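Local structure of GTP pyrophosphokinase YjbM (Bacillus subtilis, 5DEC) at residues 122-127 and 186-191; 84-89 and 153-158; 12-15 and 20-23. The protein makes the stringent-response alarmones pppGpp and ppGpp by transferring pyrophosphate from ATP to GTP or GDP, as an allosterically activated homotetramer. All coordinates share one frame; numbering follows the deposited sequence.

In the fold
Along the chain contact 3 closes first, two turns of the N-terminal helix 11-38, and the segments of contacts 2 and 1 then alternate in the order 84-89, 122-127, 153-158 and 186-191. Contacts 1 and 2 have centres about 8 Å apart and touch, Met154 packing on Arg124 and Ser125, and Trp157 on Gly122 and Tyr123. Through them helices 152-167 and 174-202 meet the same mixed sheet, and both contacts reach the second subunit. Contact 3 lies across the chain's centre, about 27 and 32 Å between centres from contacts 2 and 1, with its Gln22 meeting a third subunit. Contacts 1 and 2 thus lie near one neighbour of the tetramer and contact 3 near another.

Contact 1: 122-127 and 186-191; sequences GYRSYH and AASRLD
Arg124 and Asp191 form the salt bridge that ties the loop leading into strand 126-136 to helix 174-202. Its single hydrogen bond, from Arg124 NH2 to Asp191 OD2, is short at 2.5 Å and bent to 151°. The donor meets the anti lone pair of the oxygen, and OD2 lies close to the guanidinium plane, although the carboxylate itself is turned 54° from that plane. OD2 has a second partner in the hydroxyl of Thr151.

Van der Waals packing completes the grip. The Arg124 chain kinks at chi3 (58°), and its guanidinium is laid on the helix backbone, with Ser188 CA 3.6 Å above the middle of one face. Ala187 CB touches Arg124 NH1 at 3.8 Å. A leucine in place of Arg124 would probably leave the Asp191 carboxylate without its cationic mate and the backbone at Ser188 without its flat cover.

The bridge thus joins helix 174-202 to the loop just ahead of His127, which binds the pppGpp product, and edge and face of one guanidinium do separate jobs. Burial probably strengthens the attraction, and the cation would be expected to help keep Asp191 ionised.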
loop_
_atom_site.group_PDB
_atom_site.type_symbol
_atom_site.label_atom_id
_atom_site.label_comp_id
_atom_site.label_asym_id
_atom_site.label_seq_id
_atom_site.Cartn_x
_atom_site.Cartn_y
_atom_site.Cartn_z
ATOM N N GLY B 122 25.466 -24.000 3.880
ATOM C CA GLY B 122 25.695 -22.607 4.212
ATOM C C GLY B 122 24.480 -21.764 4.567
ATOM O O GLY B 122 24.600 -20.540 4.655
ATOM N N TYR B 123 23.325 -22.395 4.777
ATOM C CA TYR B 123 22.101 -21.657 5.136
ATOM C C TYR B 123 22.288 -20.972 6.471
ATOM O O TYR B 123 22.684 -21.603 7.445
ATOM C CB TYR B 123 20.875 -22.582 5.197
ATOM C CG TYR B 123 19.569 -21.900 5.594
ATOM C CD1 TYR B 123 18.834 -21.153 4.672
ATOM C CD2 TYR B 123 19.068 -22.015 6.891
ATOM C CE1 TYR B 123 17.636 -20.526 5.037
ATOM C CE2 TYR B 123 17.874 -21.403 7.264
ATOM C CZ TYR B 123 17.163 -20.663 6.331
ATOM O OH TYR B 123 15.980 -20.056 6.697
ATOM N N ARG B 124 22.042 -19.668 6.492
ATOM C CA ARG B 124 22.116 -18.875 7.713
ATOM C C ARG B 124 20.784 -18.131 7.925
ATOM O O ARG B 124 20.354 -17.382 7.036
ATOM C CB ARG B 124 23.284 -17.909 7.576
ATOM C CG ARG B 124 24.623 -18.630 7.450
ATOM C CD ARG B 124 25.678 -17.736 6.796
ATOM N NE ARG B 124 25.917 -16.491 7.505
ATOM C CZ ARG B 124 25.906 -15.293 6.922
ATOM N NH1 ARG B 124 25.633 -15.178 5.624
ATOM N NH2 ARG B 124 26.140 -14.208 7.645
ATOM N N SER B 125 20.161 -18.315 9.095
ATOM C CA SER B 125 18.876 -17.674 9.433
ATOM C C SER B 125 18.463 -17.991 10.872
ATOM O O SER B 125 18.749 -19.072 11.385
ATOM C CB SER B 125 17.764 -18.113 8.466
ATOM O OG SER B 125 16.551 -17.401 8.675
ATOM N N TYR B 126 17.820 -17.040 11.542
ATOM C CA TYR B 126 17.213 -17.353 12.830
ATOM C C TYR B 126 15.707 -17.532 12.670
ATOM O O TYR B 126 15.049 -16.681 12.076
ATOM C CB TYR B 126 17.499 -16.258 13.842
ATOM C CG TYR B 126 16.821 -16.482 15.169
ATOM C CD1 TYR B 126 17.410 -17.269 16.146
ATOM C CD2 TYR B 126 15.581 -15.902 15.445
ATOM C CE1 TYR B 126 16.792 -17.471 17.365
ATOM C CE2 TYR B 126 14.957 -16.103 16.657
ATOM C CZ TYR B 126 15.568 -16.885 17.612
ATOM O OH TYR B 126 14.952 -17.078 18.825
ATOM N N HIS B 127 15.156 -18.607 13.226
ATOM C CA HIS B 127 13.724 -18.841 13.124
ATOM C C HIS B 127 13.044 -18.773 14.478
ATOM O O HIS B 127 13.571 -19.263 15.485
ATOM C CB HIS B 127 13.418 -20.216 12.513
ATOM C CG HIS B 127 13.928 -20.409 11.126
ATOM N ND1 HIS B 127 13.443 -21.390 10.288
ATOM C CD2 HIS B 127 14.865 -19.737 10.403
ATOM C CE1 HIS B 127 14.068 -21.332 9.127
ATOM N NE2 HIS B 127 14.936 -20.332 9.174
ATOM N N ALA B 186 31.366 -16.405 1.350
ATOM C CA ALA B 186 31.586 -15.024 0.976
ATOM C C ALA B 186 30.557 -14.097 1.643
ATOM O O ALA B 186 30.914 -13.006 2.109
ATOM C CB ALA B 186 31.555 -14.873 -0.548
ATOM N N ALA B 187 29.285 -14.513 1.683
ATOM C CA ALA B 187 28.258 -13.726 2.380
ATOM C C ALA B 187 28.569 -13.628 3.878
ATOM O O ALA B 187 28.389 -12.589 4.499
ATOM C CB ALA B 187 26.856 -14.340 2.173
ATOM N N SER B 188 28.992 -14.745 4.459
ATOM C CA SER B 188 29.391 -14.769 5.858
ATOM C C SER B 188 30.574 -13.824 6.129
ATOM O O SER B 188 30.582 -13.079 7.125
ATOM C CB SER B 188 29.751 -16.199 6.280
ATOM O OG SER B 188 30.137 -16.224 7.639
ATOM N N ARG B 189 31.563 -13.819 5.236
ATOM C CA ARG B 189 32.678 -12.906 5.445
ATOM C C ARG B 189 32.273 -11.447 5.325
ATOM O O ARG B 189 32.787 -10.606 6.046
ATOM C CB ARG B 189 33.825 -13.164 4.465
ATOM C CG ARG B 189 34.669 -14.380 4.847
ATOM C CD ARG B 189 35.896 -14.464 3.951
ATOM N NE ARG B 189 35.539 -14.883 2.603
ATOM C CZ ARG B 189 35.533 -16.138 2.169
ATOM N NH1 ARG B 189 35.887 -17.131 2.972
ATOM N NH2 ARG B 189 35.184 -16.387 0.914
ATOM N N LEU B 190 31.360 -11.148 4.410
ATOM C CA LEU B 190 30.857 -9.790 4.300
ATOM C C LEU B 190 30.195 -9.373 5.605
ATOM O O LEU B 190 30.434 -8.268 6.086
ATOM C CB LEU B 190 29.879 -9.666 3.120
ATOM C CG LEU B 190 29.118 -8.344 2.981
ATOM C CD1 LEU B 190 30.098 -7.184 2.890
ATOM C CD2 LEU B 190 28.216 -8.385 1.762
ATOM N N ASP B 191 29.370 -10.248 6.180
ATOM C CA ASP B 191 28.707 -9.922 7.443
ATOM C C ASP B 191 29.736 -9.691 8.557
ATOM O O ASP B 191 29.561 -8.798 9.376
ATOM C CB ASP B 191 27.716 -11.020 7.846
ATOM C CG ASP B 191 26.333 -10.816 7.212
ATOM O OD1 ASP B 191 26.016 -9.669 6.802
ATOM O OD2 ASP B 191 25.578 -11.812 7.091
#

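Contact 2: 84-89 and 153-158; sequences RIMCQF and AMNFWA
In the RelA/SpoT synthetase domain, whose family belongs to the nucleotidyltransferase clan, Met86 on strand 81-87 of the mixed sheet packs against Asn155 on helix 152-167. The site is instructive because two nucleotide-binding functions nearly meet there. Arg84 binds ATP, whereas Asn155 belongs to the allosteric site for pppGpp, a ligand shared between neighbouring subunits. Met86 also lies beside Phe49, another residue of that regulatory site, and the side chain of Arg84 is about 5 Å from that of Glu146, the probable proton acceptor.

The direct contact is a thioether laid on an amide. Bends at chi2 (59°) and chi3 (69°) curl the Met86 chain back so that its sulfur approaches Asn155, and the two side chains cross at about a right angle. Met86 SD stands over the amide, 3.5 Å from Asn155 CG and at similar distances from the amide oxygen and nitrogen. Behind it Met86 CG rests 3.7 Å from Asn155 CB. The bond from CA to CB of Asn155 points toward the strand, and CG anti to the backbone N (chi1 -176°) sets the amide beneath the Met86 sulfur. The packing is apolar on the methionine side and leaves the amide oxygen to other partners.

That oxygen is gripped twice: Arg150 NH1 hydrogen-bonds to Asn155 OD1, and a water donates to it. The water lies in the guanidinium plane of Arg84, accepting from Arg84 NH1 at 3.0 Å and donating to Asn155 OD1 at 2.7 Å.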
loop_
_atom_site.group_PDB
_atom_site.type_symbol
_atom_site.label_atom_id
_atom_site.label_comp_id
_atom_site.label_asym_id
_atom_site.label_seq_id
_atom_site.Cartn_x
_atom_site.Cartn_y
_atom_site.Cartn_z
ATOM N N ARG B 84 9.516 -12.409 7.116
ATOM C CA ARG B 84 10.970 -12.348 7.151
ATOM C C ARG B 84 11.375 -10.959 7.532
ATOM O O ARG B 84 10.881 -9.973 6.957
ATOM C CB ARG B 84 11.582 -12.746 5.814
ATOM C CG ARG B 84 11.173 -14.165 5.463
ATOM C CD ARG B 84 12.040 -14.834 4.434
ATOM N NE ARG B 84 11.620 -16.228 4.317
ATOM C CZ ARG B 84 11.726 -16.958 3.215
ATOM N NH1 ARG B 84 12.280 -16.443 2.126
ATOM N NH2 ARG B 84 11.306 -18.220 3.219
ATOM N N ILE B 85 12.266 -10.885 8.511
ATOM C CA ILE B 85 12.762 -9.607 8.981
ATOM C C ILE B 85 14.229 -9.539 8.555
ATOM O O ILE B 85 15.014 -10.404 8.931
ATOM C CB ILE B 85 12.636 -9.472 10.516
ATOM C CG1 ILE B 85 11.167 -9.611 10.959
ATOM C CG2 ILE B 85 13.203 -8.146 10.966
ATOM C CD1 ILE B 85 10.982 -9.617 12.513
ATOM N N MET B 86 14.587 -8.520 7.772
ATOM C CA MET B 86 15.961 -8.367 7.278
ATOM C C MET B 86 16.671 -7.267 8.063
ATOM O O MET B 86 16.127 -6.178 8.228
ATOM C CB MET B 86 15.971 -8.023 5.788
ATOM C CG MET B 86 16.225 -9.226 4.892
ATOM S SD MET B 86 14.998 -10.536 5.102
ATOM C CE MET B 86 13.546 -9.771 4.414
ATOM N N CYS B 87 17.877 -7.568 8.533
ATOM C CA CYS B 87 18.665 -6.632 9.329
ATOM C C CYS B 87 19.990 -6.312 8.643
ATOM O O CYS B 87 20.539 -7.147 7.942
ATOM C CB CYS B 87 18.938 -7.223 10.719
ATOM S SG CYS B 87 17.482 -7.895 11.546
ATOM N N GLN B 88 20.519 -5.121 8.888
ATOM C CA GLN B 88 21.803 -4.709 8.330
ATOM C C GLN B 88 22.977 -5.463 8.923
ATOM O O GLN B 88 23.866 -5.906 8.198
ATOM C CB GLN B 88 21.981 -3.223 8.561
ATOM C CG GLN B 88 22.943 -2.540 7.650
ATOM C CD GLN B 88 22.686 -1.054 7.621
ATOM O OE1 GLN B 88 22.816 -0.378 8.634
ATOM N NE2 GLN B 88 22.286 -0.542 6.465
ATOM N N PHE B 89 22.986 -5.601 10.245
ATOM C CA PHE B 89 24.121 -6.207 10.952
ATOM C C PHE B 89 23.717 -7.467 11.716
ATOM O O PHE B 89 22.578 -7.589 12.188
ATOM C CB PHE B 89 24.747 -5.206 11.937
ATOM C CG PHE B 89 25.258 -3.960 11.289
ATOM C CD1 PHE B 89 26.489 -3.951 10.647
ATOM C CD2 PHE B 89 24.502 -2.793 11.298
ATOM C CE1 PHE B 89 26.965 -2.789 10.039
ATOM C CE2 PHE B 89 24.970 -1.629 10.684
ATOM C CZ PHE B 89 26.200 -1.627 10.053
ATOM N N ALA B 153 22.657 -10.058 3.613
ATOM C CA ALA B 153 23.521 -10.975 2.883
ATOM C C ALA B 153 23.052 -12.425 3.006
ATOM O O ALA B 153 23.061 -13.171 2.027
ATOM C CB ALA B 153 24.960 -10.832 3.377
ATOM N N MET B 154 22.649 -12.824 4.216
ATOM C CA MET B 154 21.997 -14.122 4.447
ATOM C C MET B 154 20.745 -14.275 3.588
ATOM O O MET B 154 20.476 -15.338 3.030
ATOM C CB MET B 154 21.583 -14.255 5.919
ATOM C CG MET B 154 22.726 -14.355 6.896
ATOM S SD MET B 154 22.209 -13.984 8.594
ATOM C CE MET B 154 20.874 -15.042 8.894
ATOM N N ASN B 155 19.931 -13.230 3.554
ATOM C CA ASN B 155 18.689 -13.302 2.806
ATOM C C ASN B 155 18.983 -13.448 1.312
ATOM O O ASN B 155 18.323 -14.205 0.596
ATOM C CB ASN B 155 17.823 -12.058 3.057
ATOM C CG ASN B 155 16.478 -12.143 2.354
ATOM O OD1 ASN B 155 15.732 -13.095 2.560
ATOM N ND2 ASN B 155 16.145 -11.131 1.567
ATOM N N PHE B 156 19.980 -12.707 0.851
ATOM C CA PHE B 156 20.380 -12.796 -0.558
ATOM C C PHE B 156 20.803 -14.229 -0.907
ATOM O O PHE B 156 20.300 -14.831 -1.871
ATOM C CB PHE B 156 21.507 -11.793 -0.836
ATOM C CG PHE B 156 22.047 -11.843 -2.233
ATOM C CD1 PHE B 156 21.245 -12.222 -3.303
ATOM C CD2 PHE B 156 23.348 -11.462 -2.483
ATOM C CE1 PHE B 156 21.759 -12.270 -4.590
ATOM C CE2 PHE B 156 23.865 -11.491 -3.781
ATOM C CZ PHE B 156 23.066 -11.873 -4.823
ATOM N N TRP B 157 21.725 -14.770 -0.123
ATOM C CA TRP B 157 22.193 -16.149 -0.372
ATOM C C TRP B 157 21.042 -17.158 -0.329
ATOM O O TRP B 157 20.929 -18.025 -1.211
ATOM C CB TRP B 157 23.285 -16.556 0.624
ATOM C CG TRP B 157 23.808 -17.902 0.291
ATOM C CD1 TRP B 157 24.829 -18.183 -0.562
ATOM C CD2 TRP B 157 23.279 -19.165 0.737
ATOM N NE1 TRP B 157 25.004 -19.556 -0.651
ATOM C CE2 TRP B 157 24.074 -20.167 0.117
ATOM C CE3 TRP B 157 22.258 -19.534 1.598
ATOM C CZ2 TRP B 157 23.836 -21.525 0.365
ATOM C CZ3 TRP B 157 22.021 -20.864 1.818
ATOM C CH2 TRP B 157 22.825 -21.857 1.216
ATOM N N ALA B 158 20.186 -17.065 0.688
ATOM C CA ALA B 158 19.089 -18.027 0.823
ATOM C C ALA B 158 18.110 -17.960 -0.336
ATOM O O ALA B 158 17.514 -18.979 -0.734
ATOM C CB ALA B 158 18.355 -17.823 2.152
HETATM O O HOH W 1 13.263 -13.674 1.572
#

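Contact 3: 12-15 and 20-23; sequences KWER and YRQA. Unlike the reference sequence in segment 12-15: Lys12 (reference Gln).
Glu14 and Arg21 face each other along the outside of helix 11-38, seven residues or about two turns apart, with their CA atoms 9.8 Å from one another. The pair offers a worked example of how two long side chains span such a distance when each contributes a different shape.

Arg21 supplies the reach. Its bond from CA to CB already heads toward the earlier turn, and the chain runs extended from CG to NE, with chi2 and chi3 both near 180°, which carries the guanidinium toward Glu14. Glu14 supplies the turn. Its first torsion of -141° lies well away from a staggered value. The bond from CA to CB does not point at Arg21; the fold at chi2 (58°) brings the carboxylate round to it. The two side chains cross at about a right angle, while their flat ends are only 25° from parallel. Glu14 CG also comes within 3.9 Å of Arg21 NH1.

Glu14 OE2 and Arg21 NH2 make up a salt bridge, but their modelled separation of 2.3 Å is too close, and the exact placing of both atoms is doubtful. The oxygen approaches the guanidinium obliquely.

Neighbouring residues pack the helix against the body of the protein: Trp13 on Val57, Ile60 and Leu61 of helix 57-66, and Tyr20 on Val54, which Arg21 also touches; Val54 belongs to the product-binding site. The chemistry is thus that of a partly exposed ion pair between residues two turns apart on one helix, in which opposite charges attract but neither is deeply buried, so its contribution to the helix is probably modest.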
loop_
_atom_site.group_PDB
_atom_site.type_symbol
_atom_site.label_atom_id
_atom_site.label_comp_id
_atom_site.label_asym_id
_atom_site.label_seq_id
_atom_site.Cartn_x
_atom_site.Cartn_y
_atom_site.Cartn_z
ATOM N N LYS B 12 -12.475 -23.979 -0.544
ATOM C CA LYS B 12 -12.411 -24.426 0.841
ATOM C C LYS B 12 -10.996 -24.107 1.319
ATOM O O LYS B 12 -10.780 -23.776 2.483
ATOM C CB LYS B 12 -12.710 -25.918 0.989
ATOM C CG LYS B 12 -14.159 -26.294 0.762
ATOM C CD LYS B 12 -14.459 -27.669 1.334
ATOM C CE LYS B 12 -15.868 -28.102 0.977
ATOM N NZ LYS B 12 -16.877 -27.183 1.576
ATOM N N TRP B 13 -10.038 -24.205 0.396
ATOM C CA TRP B 13 -8.644 -23.853 0.665
ATOM C C TRP B 13 -8.509 -22.368 0.921
ATOM O O TRP B 13 -7.876 -21.949 1.886
ATOM C CB TRP B 13 -7.733 -24.218 -0.504
ATOM C CG TRP B 13 -7.137 -25.563 -0.429
ATOM C CD1 TRP B 13 -7.460 -26.650 -1.182
ATOM C CD2 TRP B 13 -6.104 -25.981 0.464
ATOM N NE1 TRP B 13 -6.682 -27.722 -0.817
ATOM C CE2 TRP B 13 -5.842 -27.336 0.193
ATOM C CE3 TRP B 13 -5.371 -25.336 1.466
ATOM C CZ2 TRP B 13 -4.878 -28.060 0.888
ATOM C CZ3 TRP B 13 -4.417 -26.058 2.157
ATOM C CH2 TRP B 13 -4.179 -27.405 1.865
ATOM N N GLU B 14 -9.113 -21.577 0.042
ATOM C CA GLU B 14 -8.968 -20.137 0.106
ATOM C C GLU B 14 -9.688 -19.603 1.333
ATOM O O GLU B 14 -9.290 -18.590 1.902
ATOM C CB GLU B 14 -9.512 -19.494 -1.173
ATOM C CG GLU B 14 -8.696 -18.321 -1.704
ATOM C CD GLU B 14 -7.246 -18.668 -2.003
ATOM O OE1 GLU B 14 -6.943 -19.847 -2.293
ATOM O OE2 GLU B 14 -6.406 -17.746 -1.957
ATOM N N ARG B 15 -10.712 -20.326 1.773
ATOM C CA ARG B 15 -11.395 -19.987 3.009
ATOM C C ARG B 15 -10.534 -20.402 4.213
ATOM O O ARG B 15 -10.522 -19.714 5.232
ATOM C CB ARG B 15 -12.795 -20.635 3.039
ATOM C CG ARG B 15 -13.211 -21.320 4.331
ATOM C CD ARG B 15 -14.454 -22.202 4.113
ATOM N NE ARG B 15 -15.534 -21.472 3.443
ATOM C CZ ARG B 15 -16.174 -21.894 2.354
ATOM N NH1 ARG B 15 -15.868 -23.065 1.805
ATOM N NH2 ARG B 15 -17.132 -21.146 1.818
ATOM N N TYR B 20 -4.816 -16.915 7.896
ATOM C CA TYR B 20 -3.360 -16.870 7.784
ATOM C C TYR B 20 -2.930 -15.599 7.082
ATOM O O TYR B 20 -1.967 -14.944 7.499
ATOM C CB TYR B 20 -2.833 -18.093 7.029
ATOM C CG TYR B 20 -2.971 -19.355 7.832
ATOM C CD1 TYR B 20 -1.986 -19.732 8.744
ATOM C CD2 TYR B 20 -4.107 -20.158 7.717
ATOM C CE1 TYR B 20 -2.111 -20.888 9.492
ATOM C CE2 TYR B 20 -4.236 -21.310 8.458
ATOM C CZ TYR B 20 -3.242 -21.671 9.345
ATOM O OH TYR B 20 -3.379 -22.816 10.089
ATOM N N ARG B 21 -3.627 -15.249 6.004
ATOM C CA ARG B 21 -3.327 -14.006 5.294
ATOM C C ARG B 21 -3.528 -12.768 6.153
ATOM O O ARG B 21 -2.739 -11.817 6.086
ATOM C CB ARG B 21 -4.172 -13.882 4.023
ATOM C CG ARG B 21 -3.784 -14.866 2.963
ATOM C CD ARG B 21 -4.476 -14.587 1.642
ATOM N NE ARG B 21 -4.199 -15.684 0.730
ATOM C CZ ARG B 21 -5.075 -16.619 0.392
ATOM N NH1 ARG B 21 -6.313 -16.589 0.874
ATOM N NH2 ARG B 21 -4.711 -17.586 -0.442
ATOM N N GLN B 22 -4.600 -12.760 6.936
ATOM C CA GLN B 22 -4.887 -11.612 7.790
ATOM C C GLN B 22 -3.839 -11.520 8.923
ATOM O O GLN B 22 -3.374 -10.438 9.264
ATOM C CB GLN B 22 -6.318 -11.707 8.348
ATOM C CG GLN B 22 -6.739 -10.525 9.255
ATOM C CD GLN B 22 -6.769 -9.181 8.549
ATOM O OE1 GLN B 22 -6.923 -9.107 7.330
ATOM N NE2 GLN B 22 -6.633 -8.105 9.317
ATOM N N ALA B 23 -3.442 -12.650 9.482
ATOM C CA ALA B 23 -2.387 -12.619 10.503
ATOM C C ALA B 23 -1.100 -12.008 9.949
ATOM O O ALA B 23 -0.455 -11.167 10.592
ATOM C CB ALA B 23 -2.119 -14.011 11.028
#